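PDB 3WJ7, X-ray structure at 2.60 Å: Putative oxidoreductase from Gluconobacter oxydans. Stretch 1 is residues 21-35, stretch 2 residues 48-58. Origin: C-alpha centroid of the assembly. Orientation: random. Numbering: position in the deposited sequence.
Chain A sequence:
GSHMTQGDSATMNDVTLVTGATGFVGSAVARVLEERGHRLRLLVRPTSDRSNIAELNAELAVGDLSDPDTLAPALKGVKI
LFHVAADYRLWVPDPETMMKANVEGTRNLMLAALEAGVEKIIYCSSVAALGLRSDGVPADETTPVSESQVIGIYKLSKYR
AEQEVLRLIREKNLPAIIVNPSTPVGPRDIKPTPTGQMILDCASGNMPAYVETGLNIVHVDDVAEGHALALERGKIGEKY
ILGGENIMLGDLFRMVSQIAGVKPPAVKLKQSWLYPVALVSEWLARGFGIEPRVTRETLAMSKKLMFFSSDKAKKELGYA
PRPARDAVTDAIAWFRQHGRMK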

# COMPACT_ATOMS: atom_id res chain seq x y z
N ALA A 21 8.83 -25.15 -5.06
CA ALA A 21 9.90 -26.10 -4.81
C ALA A 21 11.31 -25.52 -4.78
O ALA A 21 12.22 -26.17 -4.27
N THR A 22 11.50 -24.31 -5.30
CA THR A 22 12.81 -23.62 -5.22
C THR A 22 13.03 -22.96 -3.84
O THR A 22 14.16 -22.62 -3.49
N GLY A 23 11.97 -22.79 -3.05
CA GLY A 23 12.13 -22.26 -1.72
C GLY A 23 12.75 -23.21 -0.69
O GLY A 23 13.05 -24.39 -0.96
N PHE A 24 12.96 -22.66 0.49
CA PHE A 24 13.55 -23.31 1.62
C PHE A 24 12.68 -24.49 2.03
O PHE A 24 13.16 -25.63 2.08
N VAL A 25 11.40 -24.25 2.28
CA VAL A 25 10.46 -25.32 2.63
C VAL A 25 10.02 -26.21 1.45
O VAL A 25 10.00 -27.44 1.57
N GLY A 26 9.68 -25.57 0.33
CA GLY A 26 9.28 -26.27 -0.87
C GLY A 26 10.30 -27.32 -1.28
O GLY A 26 9.95 -28.49 -1.59
N SER A 27 11.57 -26.95 -1.26
CA SER A 27 12.51 -27.98 -1.71
C SER A 27 12.72 -29.06 -0.68
O SER A 27 12.97 -30.22 -1.02
N ALA A 28 12.61 -28.71 0.59
CA ALA A 28 12.81 -29.77 1.55
C ALA A 28 11.61 -30.73 1.51
O ALA A 28 11.78 -31.94 1.65
N VAL A 29 10.41 -30.19 1.26
CA VAL A 29 9.22 -30.98 1.10
C VAL A 29 9.42 -31.90 -0.11
O VAL A 29 9.14 -33.11 -0.05
N ALA A 30 9.94 -31.35 -1.20
CA ALA A 30 10.15 -32.12 -2.41
C ALA A 30 11.05 -33.33 -2.15
O ALA A 30 10.70 -34.44 -2.56
N ARG A 31 12.19 -33.13 -1.48
CA ARG A 31 13.15 -34.20 -1.21
C ARG A 31 12.45 -35.35 -0.46
O ARG A 31 12.61 -36.50 -0.83
N VAL A 32 11.66 -35.00 0.55
CA VAL A 32 10.97 -36.01 1.36
C VAL A 32 10.03 -36.88 0.49
O VAL A 32 10.07 -38.10 0.55
N LEU A 33 9.21 -36.23 -0.31
CA LEU A 33 8.32 -36.89 -1.25
C LEU A 33 9.08 -37.81 -2.21
O LEU A 33 8.62 -38.92 -2.52
N GLU A 34 10.22 -37.33 -2.69
CA GLU A 34 11.07 -38.12 -3.56
C GLU A 34 11.56 -39.41 -2.87
O GLU A 34 11.51 -40.48 -3.48
N GLU A 35 12.03 -39.31 -1.62
CA GLU A 35 12.56 -40.47 -0.87
C GLU A 35 11.44 -41.43 -0.50
O GLU A 35 11.68 -42.63 -0.32
N SER A 48 12.77 -17.47 -11.97
CA SER A 48 13.14 -18.67 -11.19
C SER A 48 14.53 -19.30 -11.35
O SER A 48 15.10 -19.33 -12.43
N ASP A 49 15.03 -19.86 -10.25
CA ASP A 49 16.37 -20.44 -10.23
C ASP A 49 16.44 -21.91 -9.72
O ASP A 49 16.24 -22.19 -8.53
N ARG A 50 16.82 -22.81 -10.63
CA ARG A 50 16.76 -24.26 -10.44
C ARG A 50 17.95 -24.90 -9.71
O ARG A 50 18.32 -26.04 -10.00
N SER A 51 18.51 -24.19 -8.73
CA SER A 51 19.77 -24.59 -8.10
C SER A 51 19.67 -25.72 -7.08
O SER A 51 20.48 -26.65 -7.12
N ASN A 52 18.74 -25.64 -6.13
CA ASN A 52 18.54 -26.77 -5.21
C ASN A 52 17.46 -27.74 -5.75
O ASN A 52 16.74 -28.43 -5.01
N ILE A 53 17.39 -27.76 -7.09
CA ILE A 53 16.42 -28.52 -7.85
C ILE A 53 17.07 -29.68 -8.58
O ILE A 53 16.68 -30.81 -8.35
N ALA A 54 18.04 -29.40 -9.47
CA ALA A 54 18.54 -30.42 -10.41
C ALA A 54 18.78 -31.78 -9.73
O ALA A 54 18.64 -32.82 -10.36
N GLU A 55 19.12 -31.74 -8.44
CA GLU A 55 19.09 -32.89 -7.53
C GLU A 55 17.93 -33.87 -7.70
O GLU A 55 18.08 -35.07 -7.48
N LEU A 56 16.76 -33.36 -8.07
CA LEU A 56 15.55 -34.18 -8.18
C LEU A 56 15.28 -34.53 -9.63
O LEU A 56 15.19 -33.66 -10.49
N ASN A 57 15.18 -35.82 -9.92
CA ASN A 57 14.66 -36.22 -11.21
C ASN A 57 13.19 -35.85 -11.12
O ASN A 57 12.45 -36.39 -10.29
N ALA A 58 12.80 -34.87 -11.92
CA ALA A 58 11.47 -34.30 -11.80
C ALA A 58 10.99 -33.67 -13.09
O ALA A 58 11.74 -32.97 -13.79

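The contact between the two stretches is a modest helix-against-loop packing, 546 Å² in total, in which Leu 56 and Asn 52 of an irregular segment lie against the helix of residues 24-35, and which relies on van der Waals contact and one long salt bridge, with no clear hydrogen bond crossing between the two.

The helix begins right after Gly 23, which occupies the N-cap position, and presents Ser 27, Ala 30, Arg 31 and Glu 34 to the loop. This three-to-four-residue spacing places them along one side of the helix, whereas Val 25, Val 29, Val 32 and Leu 33 remain out of reach of the second stretch.

Leu 56 is the apolar centre. Its CA-to-CB bond points toward the helix, and the side chain, with chi1 m and chi2 t, rests its two methyls against the helix. CD1 of Leu 56 lies 3.9 Å from CB of Ala 30, an apolar contact between the two side chains. Leu 56 CD2 sits 4.1 Å from both CA and CG of Arg 31, so it packs on the aliphatic base of that residue, and it is 4.0 Å from OE1 of Glu 34. A backbone hydrogen bond from Leu 56 N to Ile 53 O, 2.6 Å long, ties this part of the loop into a tight turn.

Arg 31 starts sideways to the loop, but its end comes nearer, with chi1 m, chi2 t and chi3 between wells at -141°. Glu 55 OE1 and Asn 52 ND2 both lie at the edge of its guanidinium, near the plane of the group. The charged pair forms a salt bridge from Arg 31 NE to Glu 55 OE1 at 3.6 Å, a long one, and Glu 55 is poorly ordered, so this link should be read as loose.

Asn 52 points toward the start of the helix with chi1 p. Its ND2 is 3.3 Å from OG of Ser 27, yet the angle is too poor for a hydrogen bond; that serine, also in the p rotamer, instead donates from OG to O of Gly 23 at 3.1 Å, folding back over the first turn. Asn 52 OD1 approaches Thr 22 O at 3.5 Å, a pair of acceptors that can only be neighbours.

Beside this, Thr 22, with chi1 p, adds an apolar patch through its methyl group. Its CG2 meets CD1 of Ile 53 at 3.7 Å and also lies 3.7 Å from O of Asp 49. The isoleucine leaves its CA sideways and reaches the threonine with its far end, chi2 being t.

Further along the helix, Glu 34 points toward the loop with chi1 t and chi2 p, and the bend at chi2 brings its carboxylate over to Asn 57. The end of Asn 57, whose chi1 is p, comes nearer than its sideways CA-to-CB bond suggests.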

# COMPACT_ATOMS: atom_id res chain seq x y z
CB ALA A 21 9.83 -27.23 -5.81
CB THR A 22 12.97 -22.58 -6.33
OG1 THR A 22 11.89 -21.62 -6.23
CG2 THR A 22 12.83 -23.25 -7.69
CB PHE A 24 13.73 -22.27 2.74
CG PHE A 24 14.48 -22.78 3.94
CD1 PHE A 24 15.63 -23.57 3.79
CD2 PHE A 24 14.04 -22.46 5.26
CE1 PHE A 24 16.31 -24.04 4.93
CE2 PHE A 24 14.75 -22.93 6.38
CZ PHE A 24 15.88 -23.72 6.22
CB VAL A 25 9.20 -24.78 3.32
CG1 VAL A 25 8.22 -25.93 3.53
CG2 VAL A 25 9.59 -24.09 4.60
CB SER A 27 13.82 -27.42 -2.24
OG SER A 27 14.63 -27.00 -1.20
CB ALA A 28 13.05 -29.22 2.92
CB VAL A 29 7.96 -30.08 0.98
CG1 VAL A 29 6.79 -30.83 0.33
CG2 VAL A 29 7.53 -29.63 2.35
CB ALA A 30 10.73 -31.26 -3.51
CB ARG A 31 14.38 -33.72 -0.41
CG ARG A 31 15.38 -32.89 -1.22
CD ARG A 31 16.44 -32.21 -0.35
NE ARG A 31 16.72 -30.86 -0.88
CZ ARG A 31 16.49 -29.69 -0.26
NH1 ARG A 31 16.04 -29.63 0.99
NH2 ARG A 31 16.76 -28.56 -0.89
CB VAL A 32 10.25 -35.35 2.57
CG1 VAL A 32 9.19 -36.26 3.19
CG2 VAL A 32 11.27 -34.93 3.62
CB LEU A 33 7.55 -35.84 -2.08
CG LEU A 33 6.62 -35.01 -1.22
CD1 LEU A 33 5.90 -33.99 -2.08
CD2 LEU A 33 5.65 -35.88 -0.44
CB GLU A 34 12.24 -37.30 -4.06
CG GLU A 34 13.08 -38.00 -5.11
CD GLU A 34 12.55 -37.79 -6.52
OE1 GLU A 34 12.09 -36.65 -6.81
OE2 GLU A 34 12.60 -38.75 -7.32
CB GLU A 35 13.37 -40.03 0.37
CG GLU A 35 14.50 -39.04 0.06
CD GLU A 35 15.30 -38.59 1.29
OE1 GLU A 35 15.86 -39.46 1.99
OE2 GLU A 35 15.39 -37.36 1.55
CB SER A 48 12.08 -19.78 -11.37
OG SER A 48 12.35 -20.55 -12.53
CB ASP A 49 17.27 -19.53 -9.41
CG ASP A 49 18.73 -19.89 -9.55
OD1 ASP A 49 19.15 -20.94 -8.99
OD2 ASP A 49 19.46 -19.11 -10.20
CB ARG A 50 16.56 -24.93 -11.80
CG ARG A 50 15.17 -24.68 -12.35
CD ARG A 50 15.15 -24.26 -13.81
NE ARG A 50 14.12 -23.22 -13.95
CZ ARG A 50 13.31 -23.07 -15.00
NH1 ARG A 50 13.37 -23.88 -16.05
NH2 ARG A 50 12.41 -22.09 -14.99
CB SER A 51 20.48 -23.39 -7.50
OG SER A 51 21.33 -22.81 -8.46
CB ASN A 52 18.31 -26.31 -3.75
CG ASN A 52 17.17 -25.32 -3.62
OD1 ASN A 52 16.55 -24.90 -4.60
ND2 ASN A 52 16.87 -24.94 -2.38
CB ILE A 53 15.68 -27.63 -8.88
CG1 ILE A 53 14.42 -27.04 -8.29
CG2 ILE A 53 15.30 -28.42 -10.14
CD1 ILE A 53 13.52 -26.48 -9.36
CB ALA A 54 19.77 -29.94 -11.16
CB GLU A 55 19.06 -32.40 -6.08
CG GLU A 55 20.28 -32.78 -5.27
CD GLU A 55 20.16 -32.32 -3.83
OE1 GLU A 55 19.02 -32.22 -3.32
OE2 GLU A 55 21.22 -32.06 -3.21
CB LEU A 56 14.35 -33.42 -7.61
CG LEU A 56 14.49 -32.73 -6.24
CD1 LEU A 56 13.56 -31.53 -6.15
CD2 LEU A 56 14.23 -33.71 -5.11
CB ASN A 57 14.92 -37.71 -11.54
CG ASN A 57 14.39 -38.68 -10.48
OD1 ASN A 57 14.74 -38.59 -9.30
ND2 ASN A 57 13.56 -39.62 -10.91
CB ALA A 58 11.44 -33.28 -10.66